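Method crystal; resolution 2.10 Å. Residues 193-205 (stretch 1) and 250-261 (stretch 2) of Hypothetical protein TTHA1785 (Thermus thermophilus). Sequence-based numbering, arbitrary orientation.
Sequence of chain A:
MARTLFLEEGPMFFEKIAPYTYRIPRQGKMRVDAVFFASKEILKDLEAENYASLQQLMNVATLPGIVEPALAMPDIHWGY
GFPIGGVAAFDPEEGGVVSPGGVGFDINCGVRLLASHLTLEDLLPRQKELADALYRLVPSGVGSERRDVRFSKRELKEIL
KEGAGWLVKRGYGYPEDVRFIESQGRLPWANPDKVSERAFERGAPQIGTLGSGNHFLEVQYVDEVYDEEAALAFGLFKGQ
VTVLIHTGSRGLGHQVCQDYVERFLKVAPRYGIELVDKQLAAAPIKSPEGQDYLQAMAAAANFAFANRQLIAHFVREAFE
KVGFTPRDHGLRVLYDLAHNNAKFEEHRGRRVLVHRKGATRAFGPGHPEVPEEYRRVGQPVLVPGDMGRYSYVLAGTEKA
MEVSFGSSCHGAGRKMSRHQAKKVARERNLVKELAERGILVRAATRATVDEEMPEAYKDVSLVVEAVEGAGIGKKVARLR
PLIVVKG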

# COMPACT_ATOMS: atom_id res chain seq x y z
N ASP A 193 19.67 -4.61 12.39
CA ASP A 193 20.00 -5.30 13.64
C ASP A 193 18.76 -5.77 14.40
O ASP A 193 18.82 -6.75 15.15
N LYS A 194 17.64 -5.07 14.21
CA LYS A 194 16.39 -5.40 14.89
C LYS A 194 15.57 -6.42 14.11
O LYS A 194 14.50 -6.85 14.55
N VAL A 195 16.07 -6.80 12.94
CA VAL A 195 15.39 -7.80 12.10
C VAL A 195 15.98 -9.16 12.48
O VAL A 195 17.20 -9.33 12.44
N SER A 196 15.13 -10.11 12.85
CA SER A 196 15.61 -11.44 13.27
C SER A 196 16.30 -12.19 12.15
O SER A 196 16.05 -11.93 10.97
N GLU A 197 17.17 -13.12 12.53
CA GLU A 197 17.91 -13.91 11.55
C GLU A 197 16.93 -14.62 10.66
O GLU A 197 17.11 -14.69 9.45
N ARG A 198 15.89 -15.16 11.28
CA ARG A 198 14.87 -15.89 10.55
C ARG A 198 14.19 -15.02 9.49
O ARG A 198 13.98 -15.45 8.36
N ALA A 199 13.84 -13.78 9.86
CA ALA A 199 13.19 -12.88 8.91
C ALA A 199 14.17 -12.55 7.79
O ALA A 199 13.82 -12.55 6.62
N PHE A 200 15.41 -12.27 8.16
CA PHE A 200 16.42 -11.92 7.18
C PHE A 200 16.65 -12.99 6.12
O PHE A 200 16.62 -12.70 4.92
N GLU A 201 16.90 -14.23 6.56
CA GLU A 201 17.15 -15.34 5.63
C GLU A 201 15.89 -15.74 4.87
O GLU A 201 15.96 -16.19 3.73
N ARG A 202 14.73 -15.59 5.50
CA ARG A 202 13.46 -15.96 4.89
C ARG A 202 13.08 -15.07 3.71
O ARG A 202 12.48 -15.55 2.74
N GLY A 203 13.43 -13.79 3.78
CA GLY A 203 13.09 -12.87 2.71
C GLY A 203 14.25 -12.52 1.79
O GLY A 203 14.03 -12.13 0.65
N ALA A 204 15.48 -12.67 2.27
CA ALA A 204 16.66 -12.35 1.48
C ALA A 204 16.71 -12.95 0.07
O ALA A 204 16.99 -12.25 -0.90
N PRO A 205 16.46 -14.26 -0.06
CA PRO A 205 16.50 -14.86 -1.40
C PRO A 205 15.21 -14.64 -2.18
O PRO A 205 15.05 -15.17 -3.28
N ARG A 250 7.48 -9.77 1.32
CA ARG A 250 7.55 -11.22 1.24
C ARG A 250 7.65 -11.92 2.61
O ARG A 250 6.91 -11.58 3.53
N GLY A 251 8.54 -12.89 2.75
CA GLY A 251 8.62 -13.56 4.04
C GLY A 251 9.24 -12.76 5.17
O GLY A 251 8.96 -13.00 6.35
N LEU A 252 10.09 -11.80 4.81
CA LEU A 252 10.78 -10.97 5.77
C LEU A 252 9.82 -10.12 6.62
O LEU A 252 9.91 -10.11 7.86
N GLY A 253 8.89 -9.44 5.96
CA GLY A 253 7.95 -8.60 6.69
C GLY A 253 7.00 -9.40 7.54
O GLY A 253 6.66 -9.02 8.66
N HIS A 254 6.55 -10.53 7.01
CA HIS A 254 5.63 -11.39 7.74
C HIS A 254 6.31 -11.85 9.04
O HIS A 254 5.71 -11.79 10.12
N GLN A 255 7.55 -12.30 8.94
CA GLN A 255 8.29 -12.78 10.11
C GLN A 255 8.49 -11.67 11.14
O GLN A 255 8.30 -11.90 12.32
N VAL A 256 8.87 -10.48 10.68
CA VAL A 256 9.06 -9.35 11.58
C VAL A 256 7.78 -9.06 12.38
O VAL A 256 7.83 -8.70 13.56
N CYS A 257 6.63 -9.21 11.73
CA CYS A 257 5.37 -8.96 12.42
C CYS A 257 5.19 -10.01 13.51
O CYS A 257 4.83 -9.69 14.65
N GLN A 258 5.44 -11.26 13.15
CA GLN A 258 5.31 -12.38 14.08
C GLN A 258 6.26 -12.26 15.26
O GLN A 258 5.86 -12.43 16.41
N ASP A 259 7.52 -11.95 14.97
CA ASP A 259 8.54 -11.79 16.00
C ASP A 259 8.14 -10.76 17.04
O ASP A 259 8.29 -10.99 18.24
N TYR A 260 7.61 -9.63 16.59
CA TYR A 260 7.24 -8.57 17.52
C TYR A 260 5.89 -8.68 18.20
O TYR A 260 5.73 -8.19 19.31
N VAL A 261 4.92 -9.31 17.55
CA VAL A 261 3.62 -9.47 18.20
C VAL A 261 3.88 -10.26 19.48
O VAL A 261 3.48 -9.84 20.57

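The most unusual feature of this contact is how closely the two helices approach: their axes come within 6.9 Å while running nearly antiparallel, at 162°. Glycines make this possible. Gly203 CA lies 4.3 Å from Leu252 CA, and a CB on Gly203 would fall 2.4 Å from Leu252 CB, a clash. Gly251 serves the same end from the other helix, since a CB there would lie 2.6 Å from Arg202 CG. With the backbones so near, Leu252 CA makes a CA-H...O contact with Ala199 O at 3.5 Å.

Ala199 continues the theme of small residues. Its methyl is a knob seated among Leu252, Gln255, Val256 and Asp259, with Ala199 CB 3.5 Å from Gln255 CB and 3.9 Å from Val256 CG2. Leu252 (chi1 t, chi2 t) brings its CG to 3.3 Å from Ala199 O. Beside this knob, Val195 (t) adds a branched apolar surface: its CG1 lies 4.2 Å from Val256 CG2, with Val256 also t, and 4.3 Å from Leu252 CD2.

Polar groups gather near the start of helix 197-203. Ser196, in the p rotamer, is its N-cap: Ser196 OG accepts from Ala199 N at 3.1 Å and donates to Asp259 OD1 at 2.5 Å. A short side chain with a hydroxyl that can both accept and donate suits this place, joining the cap to the neighbouring helix. Asp259 points toward stretch 1 in the m rotamer and uses both oxygens. Water 1 donates to Asp259 OD1 at 2.6 Å and accepts from Ser196 N at 3.0 Å, so it bridges the two stretches alongside the direct bond; Asp259 OD2 accepts from Gln255 NE2 at 2.8 Å. Farther along stretch 2, Tyr260 (m) starts sideways, but its long ring carries the hydroxyl inward, where Tyr260 OH donates to Lys194 O at 2.8 Å.

Gln255 points toward stretch 1 with chi1 t and chi2 p. Its amide nitrogen is held by Asp259, leaving its oxygen facing two arginines that also point toward the contact. Both arginines are extended, with chi1 to chi3 all t. Arg202 NH2 donates a weak hydrogen bond to Gln255 OE1 at 2.8 Å, the N-H...O angle being only 127°. Arg198 NE is 2.9 Å from Gln255 OE1, but the angle is too poor for a hydrogen bond; Gln255 NE2 lies over one face of the Arg198 guanidinium. The long reach of Arg202 lets it cover Gly251, whose carbonyl oxygen lies over one guanidinium face, and brings Arg202 NH1 to 3.4 Å from His254 CD2.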

# COMPACT_ATOMS: atom_id res chain seq x y z
CB ASP A 193 20.84 -4.41 14.56
CG ASP A 193 22.21 -4.10 13.99
OD1 ASP A 193 22.86 -3.14 14.48
OD2 ASP A 193 22.66 -4.81 13.05
CB LYS A 194 15.58 -4.12 15.10
CG LYS A 194 16.41 -2.96 15.67
CD LYS A 194 16.97 -3.28 17.06
CE LYS A 194 17.73 -2.10 17.64
NZ LYS A 194 17.86 -2.22 19.11
CB VAL A 195 15.63 -7.51 10.61
CG1 VAL A 195 15.05 -8.63 9.74
CG2 VAL A 195 15.03 -6.16 10.25
CB SER A 196 14.45 -12.29 13.80
OG SER A 196 13.65 -12.79 12.74
CB GLU A 197 18.76 -14.99 12.23
CG GLU A 197 19.77 -14.48 13.23
CD GLU A 197 20.63 -15.60 13.74
OE1 GLU A 197 21.43 -16.13 12.93
OE2 GLU A 197 20.51 -15.97 14.93
CB ARG A 198 13.84 -16.43 11.54
CG ARG A 198 12.69 -17.16 10.91
CD ARG A 198 11.79 -17.72 11.99
NE ARG A 198 10.63 -18.41 11.43
CZ ARG A 198 9.81 -19.16 12.15
NH1 ARG A 198 8.77 -19.76 11.58
NH2 ARG A 198 10.03 -19.32 13.45
CB ALA A 199 12.74 -11.61 9.62
CB PHE A 200 17.73 -11.60 7.89
CG PHE A 200 18.81 -11.14 6.97
CD1 PHE A 200 19.41 -12.03 6.09
CD2 PHE A 200 19.20 -9.80 6.96
CE1 PHE A 200 20.39 -11.60 5.20
CE2 PHE A 200 20.18 -9.36 6.08
CZ PHE A 200 20.78 -10.26 5.20
CB GLU A 201 17.68 -16.56 6.40
CG GLU A 201 19.05 -16.37 7.04
CD GLU A 201 19.47 -17.57 7.88
OE1 GLU A 201 20.56 -17.52 8.50
OE2 GLU A 201 18.72 -18.58 7.92
CB ARG A 202 12.36 -15.93 5.95
CG ARG A 202 10.99 -16.28 5.44
CD ARG A 202 9.98 -16.25 6.58
NE ARG A 202 8.61 -16.35 6.09
CZ ARG A 202 7.53 -16.15 6.84
NH1 ARG A 202 6.32 -16.26 6.30
NH2 ARG A 202 7.66 -15.85 8.12
CB ALA A 204 17.93 -12.74 2.25
CB PRO A 205 16.74 -16.34 -1.10
CG PRO A 205 15.96 -16.54 0.16
CD PRO A 205 16.33 -15.30 0.98
CB ARG A 250 8.72 -11.58 0.33
CG ARG A 250 8.64 -10.87 -1.01
CD ARG A 250 7.63 -11.52 -1.98
NE ARG A 250 8.21 -12.69 -2.66
CZ ARG A 250 8.02 -13.95 -2.29
NH1 ARG A 250 8.60 -14.94 -2.96
NH2 ARG A 250 7.21 -14.24 -1.27
CB LEU A 252 11.79 -10.11 5.02
CG LEU A 252 12.95 -9.44 5.73
CD1 LEU A 252 14.06 -9.19 4.72
CD2 LEU A 252 12.49 -8.15 6.37
CB HIS A 254 5.28 -12.60 6.87
CG HIS A 254 4.16 -13.43 7.42
ND1 HIS A 254 2.84 -13.23 7.06
CD2 HIS A 254 4.17 -14.47 8.28
CE1 HIS A 254 2.08 -14.12 7.68
NE2 HIS A 254 2.86 -14.88 8.42
CB GLN A 255 9.66 -13.34 9.69
CG GLN A 255 10.37 -14.15 10.78
CD GLN A 255 9.52 -15.30 11.29
OE1 GLN A 255 9.09 -16.14 10.51
NE2 GLN A 255 9.27 -15.32 12.59
CB VAL A 256 9.48 -8.07 10.80
CG1 VAL A 256 9.36 -6.84 11.71
CG2 VAL A 256 10.90 -8.22 10.32
CB CYS A 257 4.19 -9.00 11.43
SG CYS A 257 2.55 -8.65 12.18
CB GLN A 258 5.59 -13.70 13.35
CG GLN A 258 5.58 -14.92 14.26
CD GLN A 258 4.19 -15.29 14.73
OE1 GLN A 258 3.35 -15.72 13.94
NE2 GLN A 258 3.93 -15.13 16.03
CB ASP A 259 9.87 -11.34 15.38
CG ASP A 259 10.51 -12.40 14.50
OD1 ASP A 259 11.44 -12.05 13.74
OD2 ASP A 259 10.11 -13.59 14.57
CB TYR A 260 7.41 -7.20 16.86
CG TYR A 260 8.88 -6.81 16.78
CD1 TYR A 260 9.64 -7.12 15.65
CD2 TYR A 260 9.52 -6.22 17.87
CE1 TYR A 260 11.00 -6.85 15.61
CE2 TYR A 260 10.88 -5.95 17.85
CZ TYR A 260 11.62 -6.27 16.72
OH TYR A 260 12.96 -6.02 16.70
CB VAL A 261 2.61 -10.27 17.34
CG1 VAL A 261 1.43 -10.70 18.20
CG2 VAL A 261 2.12 -9.43 16.17
O HOH W 1 12.26 -9.61 13.61